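Local coordinates for protein RNA-dependent RNA polymerase (Farallon virus, PDB 6DX5) that probably copies viral RNA as part of the full-length L protein, of which this piece is the viral OTU cysteine protease domain, a deubiquitinase, at residues Phe26-Val31 against Asp176-Ile181; Arg40-Leu45 against Arg164-Val169; Ser69-Ala74 against Ala129-Ser134; Asn137-Ile142 against Gly158-Pro163. One frame throughout, in Å; residues are numbered along the deposited sequence.

Contact 1: Phe26-Val31 against Asp176-Ile181; sequences FERIRV and DALKLI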
loop_
_atom_site.group_PDB
_atom_site.type_symbol
_atom_site.label_atom_id
_atom_site.label_comp_id
_atom_site.label_asym_id
_atom_site.label_seq_id
_atom_site.Cartn_x
_atom_site.Cartn_y
_atom_site.Cartn_z
ATOM N N PHE A 26 2.072 24.060 2.690
ATOM C CA PHE A 26 3.193 23.635 3.507
ATOM C C PHE A 26 4.490 24.263 3.029
ATOM O O PHE A 26 4.691 24.516 1.835
ATOM C CB PHE A 26 3.421 22.135 3.467
ATOM C CG PHE A 26 2.263 21.306 3.935
ATOM C CD1 PHE A 26 2.155 20.942 5.279
ATOM C CD2 PHE A 26 1.313 20.830 3.030
ATOM C CE1 PHE A 26 1.097 20.151 5.724
ATOM C CE2 PHE A 26 0.252 20.010 3.476
ATOM C CZ PHE A 26 0.150 19.687 4.835
ATOM N N GLU A 27 5.392 24.465 3.967
ATOM C CA GLU A 27 6.783 24.658 3.621
ATOM C C GLU A 27 7.445 23.285 3.750
ATOM O O GLU A 27 7.088 22.497 4.615
ATOM C CB GLU A 27 7.426 25.732 4.508
ATOM C CG GLU A 27 8.252 25.220 5.615
ATOM C CD GLU A 27 9.058 26.300 6.333
ATOM O OE1 GLU A 27 8.505 26.999 7.189
ATOM O OE2 GLU A 27 10.242 26.448 6.027
ATOM N N ARG A 28 8.284 22.945 2.799
ATOM C CA ARG A 28 8.936 21.648 2.761
ATOM C C ARG A 28 10.377 21.821 3.248
ATOM O O ARG A 28 11.071 22.779 2.841
ATOM C CB ARG A 28 8.912 21.117 1.322
ATOM C CG ARG A 28 9.596 19.745 1.166
ATOM C CD ARG A 28 10.999 19.912 0.682
ATOM N NE ARG A 28 10.926 20.421 -0.689
ATOM C CZ ARG A 28 10.845 19.613 -1.738
ATOM N NH1 ARG A 28 10.877 18.303 -1.510
ATOM N NH2 ARG A 28 10.751 20.086 -2.975
ATOM N N ILE A 29 10.820 20.941 4.137
ATOM C CA ILE A 29 12.173 20.998 4.697
ATOM C C ILE A 29 12.905 19.756 4.215
ATOM O O ILE A 29 12.494 18.630 4.502
ATOM C CB ILE A 29 12.175 21.093 6.231
ATOM C CG1 ILE A 29 11.425 22.350 6.691
ATOM C CG2 ILE A 29 13.597 21.176 6.757
ATOM C CD1 ILE A 29 9.980 22.108 6.986
ATOM N N ARG A 30 13.946 19.965 3.413
ATOM C CA ARG A 30 14.728 18.861 2.853
ATOM C C ARG A 30 15.630 18.228 3.900
ATOM O O ARG A 30 16.269 18.938 4.677
ATOM C CB ARG A 30 15.591 19.379 1.700
ATOM C CG ARG A 30 14.804 20.017 0.591
ATOM C CD ARG A 30 15.733 20.379 -0.566
ATOM N NE ARG A 30 15.051 21.183 -1.581
ATOM C CZ ARG A 30 14.461 20.669 -2.652
ATOM N NH1 ARG A 30 14.443 19.349 -2.828
ATOM N NH2 ARG A 30 13.903 21.464 -3.536
ATOM N N VAL A 31 15.709 16.887 3.900
ATOM C CA VAL A 31 16.602 16.149 4.799
ATOM C C VAL A 31 17.612 15.429 3.927
ATOM O O VAL A 31 17.448 15.353 2.716
ATOM C CB VAL A 31 15.850 15.166 5.721
ATOM C CG1 VAL A 31 14.797 15.953 6.536
ATOM C CG2 VAL A 31 15.161 14.121 4.874
ATOM N N ASP A 176 10.836 13.928 2.634
ATOM C CA ASP A 176 11.206 15.184 3.310
ATOM C C ASP A 176 10.115 15.555 4.329
ATOM O O ASP A 176 9.012 14.977 4.326
ATOM C CB ASP A 176 11.390 16.343 2.298
ATOM C CG ASP A 176 12.670 16.225 1.463
ATOM O OD1 ASP A 176 12.606 16.562 0.235
ATOM O OD2 ASP A 176 13.775 15.868 2.036
ATOM N N ALA A 177 10.396 16.566 5.175
ATOM C CA ALA A 177 9.425 17.024 6.173
ATOM C C ALA A 177 8.561 18.135 5.596
ATOM O O ALA A 177 8.998 18.852 4.690
ATOM C CB ALA A 177 10.146 17.516 7.426
ATOM N N LEU A 178 7.326 18.274 6.111
ATOM C CA LEU A 178 6.411 19.381 5.747
ATOM C C LEU A 178 5.953 20.112 7.005
ATOM O O LEU A 178 5.571 19.474 7.983
ATOM C CB LEU A 178 5.146 18.884 5.033
ATOM C CG LEU A 178 5.292 18.234 3.662
ATOM C CD1 LEU A 178 3.987 17.689 3.191
ATOM C CD2 LEU A 178 5.863 19.264 2.658
ATOM N N LYS A 179 5.999 21.443 7.000
ATOM C CA LYS A 179 5.364 22.225 8.058
ATOM C C LYS A 179 4.229 23.042 7.471
ATOM O O LYS A 179 4.352 23.605 6.376
ATOM C CB LYS A 179 6.356 23.128 8.753
ATOM C CG LYS A 179 7.271 22.297 9.624
ATOM C CD LYS A 179 8.135 23.138 10.492
ATOM C CE LYS A 179 8.673 22.280 11.656
ATOM N NZ LYS A 179 9.736 23.028 12.433
ATOM N N LEU A 180 3.117 23.075 8.185
ATOM C CA LEU A 180 1.959 23.795 7.696
ATOM C C LEU A 180 2.231 25.298 7.767
ATOM O O LEU A 180 2.777 25.798 8.756
ATOM C CB LEU A 180 0.744 23.413 8.527
ATOM C CG LEU A 180 -0.654 23.520 7.944
ATOM C CD1 LEU A 180 -0.812 22.733 6.685
ATOM C CD2 LEU A 180 -1.626 22.987 8.958
ATOM N N ILE A 181 1.850 26.021 6.707
ATOM C CA ILE A 181 2.142 27.454 6.640
ATOM C C ILE A 181 1.336 28.234 7.681
ATOM O O ILE A 181 1.851 29.180 8.294
ATOM C CB ILE A 181 1.887 27.993 5.223
ATOM C CG1 ILE A 181 2.862 27.419 4.203
ATOM C CG2 ILE A 181 1.994 29.502 5.191
ATOM C CD1 ILE A 181 2.493 27.857 2.763
HETATM O O HOH W 1 14.799 16.912 -1.086
#
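F26 lies between two leucines of the opposing strand, and this sandwich illustrates how an aromatic ring adds to the pairing of an edge strand. Its CG sits beside the backbone N (chi1 -59°). L178 CD1 lies over one face of the ring, 4.1 Å from its centroid, a CH-pi contact. L180 CD1 makes a second CH-pi contact over the opposite face, 3.8 Å from the same centroid. The F26 and L178 side chains cross at about a right angle, whereas L180 arrives at a slant. On the sheet face shared by I29, A177 and K179, I29 CD1 rests 3.8 Å from K179 CG.

At the far end D176 is gripped by several groups. Its OD2 accepts the backbone N-H of V31 at 2.9 Å, with the nitrogen above the carboxylate plane. Its OD1 forms a salt bridge with R28 NH1 at 3.0 Å, a weak bond by its 126° angle, the guanidinium and carboxylate planes being 78° apart. R30 NH1 lies over the centre of the R28 guanidinium, and a water joins R30 NH1 to D176 OD1. Between these ends the antiparallel ladder is regular: E27 and K179 exchange two backbone bonds, as do I29 and A177, the I29 N to A177 O bond being 2.8 Å.

D176 OD2 also bonds H174 NE2; the bonds from V31 and R28 probably help position the carboxylate for it. The pairing is consistent with the histidine and acidic residue of the catalytic triad of OTU cysteine proteases.

Contact 2: Arg40-Leu45 against Arg164-Val169; sequences RAFAYL and RAFNIV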
loop_
_atom_site.group_PDB
_atom_site.type_symbol
_atom_site.label_atom_id
_atom_site.label_comp_id
_atom_site.label_asym_id
_atom_site.label_seq_id
_atom_site.Cartn_x
_atom_site.Cartn_y
_atom_site.Cartn_z
ATOM N N ARG A 40 14.803 10.667 9.244
ATOM C CA ARG A 40 15.278 12.057 9.367
ATOM C C ARG A 40 14.135 13.058 9.243
ATOM O O ARG A 40 14.087 14.075 9.968
ATOM C CB ARG A 40 16.316 12.372 8.288
ATOM C CG ARG A 40 17.641 11.642 8.493
ATOM C CD ARG A 40 18.606 11.886 7.294
ATOM N NE ARG A 40 19.914 11.356 7.643
ATOM C CZ ARG A 40 20.804 12.061 8.327
ATOM N NH1 ARG A 40 20.528 13.336 8.658
ATOM N NH2 ARG A 40 21.958 11.515 8.669
ATOM N N ALA A 41 13.226 12.810 8.298
ATOM C CA ALA A 41 12.054 13.672 8.164
ATOM C C ALA A 41 11.231 13.646 9.448
ATOM O O ALA A 41 10.907 14.694 10.022
ATOM C CB ALA A 41 11.214 13.223 6.952
ATOM N N PHE A 42 10.964 12.458 9.977
ATOM C CA PHE A 42 10.154 12.441 11.190
ATOM C C PHE A 42 10.946 13.045 12.347
ATOM O O PHE A 42 10.422 13.873 13.099
ATOM C CB PHE A 42 9.648 11.003 11.503
ATOM C CG PHE A 42 8.709 10.958 12.663
ATOM C CD1 PHE A 42 7.378 11.313 12.513
ATOM C CD2 PHE A 42 9.172 10.630 13.924
ATOM C CE1 PHE A 42 6.506 11.301 13.610
ATOM C CE2 PHE A 42 8.317 10.626 15.044
ATOM C CZ PHE A 42 6.975 10.957 14.879
ATOM N N ALA A 43 12.234 12.724 12.466
ATOM C CA ALA A 43 12.986 13.322 13.563
ATOM C C ALA A 43 12.992 14.860 13.458
ATOM O O ALA A 43 12.933 15.577 14.471
ATOM C CB ALA A 43 14.412 12.746 13.578
ATOM N N TYR A 44 13.040 15.397 12.246
ATOM C CA TYR A 44 13.029 16.848 12.128
ATOM C C TYR A 44 11.738 17.436 12.687
ATOM O O TYR A 44 11.773 18.426 13.434
ATOM C CB TYR A 44 13.230 17.282 10.680
ATOM C CG TYR A 44 13.174 18.784 10.600
ATOM C CD1 TYR A 44 14.304 19.563 10.857
ATOM C CD2 TYR A 44 11.993 19.428 10.284
ATOM C CE1 TYR A 44 14.254 20.966 10.795
ATOM C CE2 TYR A 44 11.934 20.833 10.204
ATOM C CZ TYR A 44 13.059 21.585 10.462
ATOM O OH TYR A 44 12.973 22.965 10.352
ATOM N N LEU A 45 10.576 16.836 12.353
ATOM C CA LEU A 45 9.313 17.389 12.850
ATOM C C LEU A 45 9.145 17.127 14.331
ATOM O O LEU A 45 8.669 17.991 15.069
ATOM C CB LEU A 45 8.117 16.784 12.123
ATOM C CG LEU A 45 8.115 17.079 10.632
ATOM C CD1 LEU A 45 6.955 16.383 9.915
ATOM C CD2 LEU A 45 8.048 18.596 10.480
ATOM N N ARG A 164 -2.996 18.810 12.998
ATOM C CA ARG A 164 -2.548 18.258 14.262
ATOM C C ARG A 164 -1.647 17.030 14.063
ATOM O O ARG A 164 -1.411 16.270 15.001
ATOM C CB ARG A 164 -3.772 17.932 15.109
ATOM C CG ARG A 164 -4.464 19.165 15.684
ATOM C CD ARG A 164 -4.002 19.382 17.134
ATOM N NE ARG A 164 -4.478 18.320 18.038
ATOM C CZ ARG A 164 -3.845 17.922 19.146
ATOM N NH1 ARG A 164 -2.687 18.485 19.493
ATOM N NH2 ARG A 164 -4.360 16.946 19.895
ATOM N N ALA A 165 -1.145 16.819 12.853
ATOM C CA ALA A 165 -0.376 15.638 12.510
ATOM C C ALA A 165 1.048 16.024 12.095
ATOM O O ALA A 165 1.374 17.193 11.888
ATOM C CB ALA A 165 -1.069 14.878 11.377
ATOM N N PHE A 166 1.910 15.023 11.964
ATOM C CA PHE A 166 3.248 15.217 11.423
ATOM C C PHE A 166 3.160 14.860 9.956
ATOM O O PHE A 166 2.774 13.741 9.618
ATOM C CB PHE A 166 4.252 14.355 12.185
ATOM C CG PHE A 166 4.335 14.727 13.642
ATOM C CD1 PHE A 166 5.121 15.796 14.040
ATOM C CD2 PHE A 166 3.511 14.115 14.572
ATOM C CE1 PHE A 166 5.167 16.211 15.362
ATOM C CE2 PHE A 166 3.548 14.486 15.902
ATOM C CZ PHE A 166 4.375 15.533 16.319
ATOM N N ASN A 167 3.459 15.817 9.088
ATOM C CA ASN A 167 3.197 15.675 7.657
ATOM C C ASN A 167 4.530 15.437 6.961
ATOM O O ASN A 167 5.494 16.213 7.147
ATOM C CB ASN A 167 2.523 16.939 7.081
ATOM C CG ASN A 167 1.074 17.064 7.484
ATOM O OD1 ASN A 167 0.182 16.463 6.862
ATOM N ND2 ASN A 167 0.825 17.813 8.559
ATOM N N ILE A 168 4.586 14.405 6.131
ATOM C CA ILE A 168 5.821 14.058 5.444
ATOM C C ILE A 168 5.492 13.935 3.975
ATOM O O ILE A 168 4.410 13.458 3.629
ATOM C CB ILE A 168 6.385 12.765 6.049
ATOM C CG1 ILE A 168 6.765 13.055 7.520
ATOM C CG2 ILE A 168 7.526 12.182 5.214
ATOM C CD1 ILE A 168 7.541 12.008 8.154
ATOM N N VAL A 169 6.373 14.446 3.102
ATOM C CA VAL A 169 6.150 14.332 1.667
ATOM C C VAL A 169 7.076 13.247 1.153
ATOM O O VAL A 169 8.203 13.101 1.631
ATOM C CB VAL A 169 6.398 15.668 0.939
ATOM C CG1 VAL A 169 7.841 16.154 1.159
ATOM C CG2 VAL A 169 6.144 15.549 -0.553
#
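L45 and I168 show how a helix seats on a strand when each side lends a knob to the other's hollow. I168 reaches out through CD1, which settles against the helix surface between A41 and F42: it is 4.1 Å from A41 CB and 3.9 Å from the backbone N of F42, and it lies near the plane of the F42 ring, at its edge. One turn further on, L45 projects the other way. Its CD1 presses onto the backbone of the strand, only 3.1 Å from N167 O, a tight approach, while also brushing I168 CG1 and F166 CB.

F166 packs beside both L45 and F42. L45 CB meets the edge of its ring, 3.7 Å from F166 CD1. F42 carries its CG anti to the backbone N (chi1 -175°), and its ring edge is turned to the face of F166 in an edge-to-face pair, centroids 5.6 Å apart and planes at 65°. The leading atom is F42 CE1, 4.1 Å from both F166 CB and F166 CG, and the side chains cross at a slant. The contact is wholly apolar on the side-chain level; the CB of N167 points away from the helix, and its OD1 accepts the W143 NE1 hydrogen.

The axes of helix residues 40-45 and strand residues 166-169 approach to 8.9 Å and run roughly antiparallel. F46 of the same helix adds a second edge-to-face partner for F166, V56 of helix 53-66 touches F42, and A177 of the neighbouring strand 174-180 continues the packing beside L45.

Contact 3: Ser69-Ala74 against Ala129-Ser134; sequences SECHGA and AEMLAS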
loop_
_atom_site.group_PDB
_atom_site.type_symbol
_atom_site.label_atom_id
_atom_site.label_comp_id
_atom_site.label_asym_id
_atom_site.label_seq_id
_atom_site.Cartn_x
_atom_site.Cartn_y
_atom_site.Cartn_z
ATOM N N SER A 69 2.496 -7.991 16.598
ATOM C CA SER A 69 1.231 -8.317 15.956
ATOM C C SER A 69 0.447 -7.076 15.541
ATOM O O SER A 69 -0.549 -7.222 14.830
ATOM C CB SER A 69 0.383 -9.220 16.869
ATOM O OG SER A 69 -0.109 -8.478 17.960
ATOM N N GLU A 70 0.865 -5.871 15.946
ATOM C CA GLU A 70 0.224 -4.632 15.516
ATOM C C GLU A 70 0.971 -3.979 14.362
ATOM O O GLU A 70 0.509 -2.961 13.834
ATOM C CB GLU A 70 0.097 -3.645 16.698
ATOM C CG GLU A 70 -0.616 -4.231 17.915
ATOM C CD GLU A 70 -1.955 -4.872 17.532
ATOM O OE1 GLU A 70 -2.125 -6.109 17.787
ATOM O OE2 GLU A 70 -2.817 -4.158 16.934
ATOM N N CYS A 71 2.096 -4.562 13.940
ATOM C CA CYS A 71 2.896 -4.028 12.839
ATOM C C CYS A 71 2.366 -4.606 11.537
ATOM O O CYS A 71 3.020 -5.421 10.871
ATOM C CB CYS A 71 4.369 -4.355 13.034
ATOM S SG CYS A 71 4.925 -3.614 14.551
ATOM N N HIS A 72 1.155 -4.146 11.170
ATOM C CA HIS A 72 0.407 -4.815 10.113
ATOM C C HIS A 72 1.148 -4.780 8.789
ATOM O O HIS A 72 1.205 -5.794 8.092
ATOM C CB HIS A 72 -0.977 -4.205 9.994
ATOM C CG HIS A 72 -1.781 -4.414 11.224
ATOM N ND1 HIS A 72 -2.392 -5.620 11.509
ATOM C CD2 HIS A 72 -2.005 -3.611 12.287
ATOM C CE1 HIS A 72 -3.002 -5.534 12.678
ATOM N NE2 HIS A 72 -2.786 -4.322 13.169
ATOM N N GLY A 73 1.726 -3.630 8.424
ATOM C CA GLY A 73 2.448 -3.557 7.161
ATOM C C GLY A 73 3.623 -4.526 7.132
ATOM O O GLY A 73 3.736 -5.362 6.238
ATOM N N ALA A 74 4.508 -4.447 8.132
ATOM C CA ALA A 74 5.711 -5.273 8.072
ATOM C C ALA A 74 5.395 -6.755 8.299
ATOM O O ALA A 74 5.951 -7.621 7.610
ATOM C CB ALA A 74 6.747 -4.775 9.082
ATOM N N ALA A 129 6.450 4.173 9.630
ATOM C CA ALA A 129 5.425 5.177 9.956
ATOM C C ALA A 129 4.311 4.561 10.815
ATOM O O ALA A 129 3.854 5.162 11.790
ATOM C CB ALA A 129 4.814 5.781 8.681
ATOM N N GLU A 130 3.852 3.375 10.459
ATOM C CA GLU A 130 2.815 2.746 11.241
ATOM C C GLU A 130 3.283 2.500 12.676
ATOM O O GLU A 130 2.514 2.674 13.638
ATOM C CB GLU A 130 2.419 1.443 10.556
ATOM C CG GLU A 130 1.545 0.570 11.371
ATOM C CD GLU A 130 1.042 -0.669 10.612
ATOM O OE1 GLU A 130 1.744 -1.179 9.684
ATOM O OE2 GLU A 130 -0.121 -1.101 10.939
ATOM N N MET A 131 4.535 2.068 12.841
ATOM C CA MET A 131 5.046 1.745 14.173
ATOM C C MET A 131 5.141 3.002 15.017
ATOM O O MET A 131 4.717 3.015 16.182
ATOM C CB MET A 131 6.416 1.089 14.025
ATOM C CG MET A 131 6.325 -0.300 13.276
ATOM S SD MET A 131 7.974 -0.913 12.964
ATOM C CE MET A 131 7.611 -2.318 11.802
ATOM N N LEU A 132 5.718 4.066 14.426
ATOM C CA LEU A 132 5.926 5.314 15.133
ATOM C C LEU A 132 4.598 5.916 15.559
ATOM O O LEU A 132 4.491 6.458 16.659
ATOM C CB LEU A 132 6.659 6.283 14.211
ATOM C CG LEU A 132 8.115 5.883 13.982
ATOM C CD1 LEU A 132 8.722 6.807 12.867
ATOM C CD2 LEU A 132 8.826 6.082 15.349
ATOM N N ALA A 133 3.576 5.843 14.686
ATOM C CA ALA A 133 2.282 6.423 15.015
ATOM C C ALA A 133 1.693 5.755 16.255
ATOM O O ALA A 133 1.219 6.442 17.173
ATOM C CB ALA A 133 1.319 6.283 13.832
ATOM N N SER A 134 1.780 4.419 16.328
ATOM C CA SER A 134 1.294 3.711 17.504
ATOM C C SER A 134 2.242 3.888 18.680
ATOM O O SER A 134 1.800 4.107 19.812
ATOM C CB SER A 134 1.114 2.227 17.191
ATOM O OG SER A 134 0.146 2.048 16.172
HETATM O O HOH W 2 4.104 -2.049 10.124
#
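E130 reaches G73 because its chain is stretched out: CG is anti to the backbone N (chi1 169°) and CD continues the extension (chi2 174°), which carries the carboxylate across to the start of helix 72-86. There OE1 accepts the N-H of G73 at 2.8 Å through its syn lone pair, the bond being nearly straight at 164°. The same oxygen takes a proton from a water, 2.6 Å away, that in turn accepts the N-H of A74. One carboxylate oxygen thus serves two amide groups of the opening helical turn, one directly and one through water. A carboxylate beside a helix N terminus is probably stabilised by the N-H groups of the first turn. Glycine at position 73 has no side chain to hold the carboxylate off its backbone.

The other oxygen, OE2, lies in the plane of the H72 imidazole, at its edge, 3.4 Å from H72 CD2. The two side chains cross at about a right angle.

A neighbouring apolar layer is built by M131. C71, the N-cap residue and the centre of an inverse gamma turn, places SG 3.8 Å from M131 CG. The methionine runs on, extended, until CE comes to 3.8 Å from A74 CB, with C71 CB a little further off.

Helix 126-136 is packed on several sides here: Y63 of helix 53-66 touches M131 and S134, F157 of strand 151-157 touches E130, and F38 of helix 37-47 meets A129. The H72 ring also meets Y80 of the second subunit edge-to-face.

Contact 4: Asn137-Ile142 against Gly158-Pro163; sequences NVTIVI and GTDSVP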
loop_
_atom_site.group_PDB
_atom_site.type_symbol
_atom_site.label_atom_id
_atom_site.label_comp_id
_atom_site.label_asym_id
_atom_site.label_seq_id
_atom_site.Cartn_x
_atom_site.Cartn_y
_atom_site.Cartn_z
ATOM N N ASN A 137 1.814 7.506 19.862
ATOM C CA ASN A 137 0.435 8.023 19.910
ATOM C C ASN A 137 0.276 9.332 19.122
ATOM O O ASN A 137 -0.266 10.309 19.628
ATOM C CB ASN A 137 -0.030 8.216 21.364
ATOM C CG ASN A 137 -1.505 8.488 21.449
ATOM O OD1 ASN A 137 -2.275 8.094 20.548
ATOM N ND2 ASN A 137 -1.928 9.151 22.520
ATOM N N VAL A 138 0.791 9.367 17.891
ATOM C CA VAL A 138 0.693 10.551 17.043
ATOM C C VAL A 138 0.129 10.121 15.708
ATOM O O VAL A 138 0.002 8.927 15.418
ATOM C CB VAL A 138 2.032 11.280 16.811
ATOM C CG1 VAL A 138 2.574 11.798 18.093
ATOM C CG2 VAL A 138 3.069 10.375 16.070
ATOM N N THR A 139 -0.213 11.126 14.897
ATOM C CA THR A 139 -0.658 10.929 13.535
ATOM C C THR A 139 0.446 11.334 12.564
ATOM O O THR A 139 1.011 12.443 12.662
ATOM C CB THR A 139 -1.931 11.726 13.304
ATOM O OG1 THR A 139 -2.913 11.214 14.207
ATOM C CG2 THR A 139 -2.442 11.548 11.871
ATOM N N ILE A 140 0.743 10.452 11.619
ATOM C CA ILE A 140 1.720 10.750 10.574
ATOM C C ILE A 140 0.984 10.707 9.246
ATOM O O ILE A 140 0.263 9.732 8.968
ATOM C CB ILE A 140 2.902 9.761 10.594
ATOM C CG1 ILE A 140 3.584 9.850 11.913
ATOM C CG2 ILE A 140 3.964 10.105 9.483
ATOM C CD1 ILE A 140 4.612 8.697 12.168
ATOM N N VAL A 141 1.153 11.761 8.439
ATOM C CA VAL A 141 0.541 11.847 7.122
ATOM C C VAL A 141 1.640 11.746 6.082
ATOM O O VAL A 141 2.636 12.457 6.175
ATOM C CB VAL A 141 -0.236 13.159 6.962
ATOM C CG1 VAL A 141 -0.908 13.181 5.660
ATOM C CG2 VAL A 141 -1.242 13.312 8.124
ATOM N N ILE A 142 1.470 10.859 5.096
ATOM C CA ILE A 142 2.438 10.676 4.019
ATOM C C ILE A 142 1.792 11.196 2.743
ATOM O O ILE A 142 0.789 10.645 2.279
ATOM C CB ILE A 142 2.852 9.214 3.824
ATOM C CG1 ILE A 142 3.252 8.537 5.146
ATOM C CG2 ILE A 142 3.992 9.150 2.783
ATOM C CD1 ILE A 142 4.564 8.947 5.625
ATOM N N GLY A 158 -3.060 7.077 12.096
ATOM C CA GLY A 158 -3.592 7.829 13.214
ATOM C C GLY A 158 -4.862 8.568 12.835
ATOM O O GLY A 158 -5.214 8.703 11.662
ATOM N N THR A 159 -5.551 9.067 13.872
ATOM C CA THR A 159 -6.872 9.682 13.726
ATOM C C THR A 159 -6.898 11.207 13.784
ATOM O O THR A 159 -7.982 11.779 13.649
ATOM C CB THR A 159 -7.808 9.186 14.826
ATOM O OG1 THR A 159 -7.211 9.483 16.091
ATOM C CG2 THR A 159 -8.042 7.694 14.678
ATOM N N ASP A 160 -5.780 11.885 14.048
ATOM C CA ASP A 160 -5.819 13.346 14.104
ATOM C C ASP A 160 -5.967 13.947 12.707
ATOM O O ASP A 160 -5.728 13.295 11.684
ATOM C CB ASP A 160 -4.553 13.916 14.745
ATOM C CG ASP A 160 -4.486 13.672 16.241
ATOM O OD1 ASP A 160 -5.476 14.004 16.947
ATOM O OD2 ASP A 160 -3.430 13.152 16.702
ATOM N N SER A 161 -6.337 15.222 12.681
ATOM C CA SER A 161 -6.457 15.949 11.439
ATOM C C SER A 161 -5.082 16.403 10.973
ATOM O O SER A 161 -4.104 16.424 11.746
ATOM C CB SER A 161 -7.351 17.171 11.612
ATOM O OG SER A 161 -6.819 17.923 12.672
ATOM N N VAL A 162 -5.027 16.772 9.680
ATOM C CA VAL A 162 -3.774 17.226 9.077
ATOM C C VAL A 162 -3.073 18.284 9.913
ATOM O O VAL A 162 -1.859 18.151 10.141
ATOM C CB VAL A 162 -4.019 17.668 7.623
ATOM C CG1 VAL A 162 -2.832 18.441 7.113
ATOM C CG2 VAL A 162 -4.313 16.416 6.769
ATOM N N PRO A 163 -3.735 19.354 10.372
ATOM C CA PRO A 163 -2.985 20.395 11.108
ATOM C C PRO A 163 -2.478 19.925 12.478
ATOM O O PRO A 163 -1.557 20.545 13.039
ATOM C CB PRO A 163 -3.990 21.557 11.214
ATOM C CG PRO A 163 -5.312 20.963 10.958
ATOM C CD PRO A 163 -5.103 19.795 10.044
HETATM O O HOH W 3 -0.495 13.867 16.024
#
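T139 and D160 supply the hydrogen bonds of this contact, an example of a hydroxyl used in both directions at once. T139 OG1, set beside its own backbone N (chi1 -61°), accepts the N-H of D160 at 2.9 Å. It donates its own proton to D160 OD2 at 3.2 Å, approaching that oxygen from above the carboxylate plane. A water closes the arrangement, accepting the backbone N-H of T139 and donating to D160 OD2 at 3.1 Å. The aspartate oxygen therefore meets the threonine twice, directly and through solvent.

Van der Waals contact adds to this: T139 CB lies 3.7 Å from D160 CB, and T139 CG2 touches D160 O.

Backbone shape is the third element. G158 takes a positive phi of 110°, and its CA passes 4.3 Å from T139 CA. A CB at G158 would clash with T139 OG1 and, at these backbone angles, with the preceding carbonyl, which accounts for the glycine.

Beyond the pair, K156 NZ binds the carbonyls of G158 and D160. Strand 140-145 lies between strand 151-157, antiparallel to it, and strand 166-171, parallel to it; the loop passes from one neighbour to the other by T139. P163 at the loop's end belongs to a bound dithiothreitol pocket. The arrangement is a connection between two strands of the OTU fold's mixed sheet that skips the strand between them.

In the fold
Contacts 1, 2 and 4 meet on one mixed sheet: contact 1 adds its edge strand, contact 2 lays helix 37-47 on strand 166-171, beyond 174-180, and contact 4 secures the loop that leads into strand 166-171. Contact 2 is the most buried, and its side-chain chemistry is purely apolar. Contacts 1, 3 and 4, partly buried, each add carboxylate hydrogen bonds and a bridging water. Contact 3 stands on the other side of the chain's centre from contacts 1 and 2, joining helices instead of strands and bordering the second subunit. F42 packing on L132 links contacts 2 and 3, while the Schellman motif ending helix 126-136, with V138 N to A133 O, joins contact 4 to contact 3.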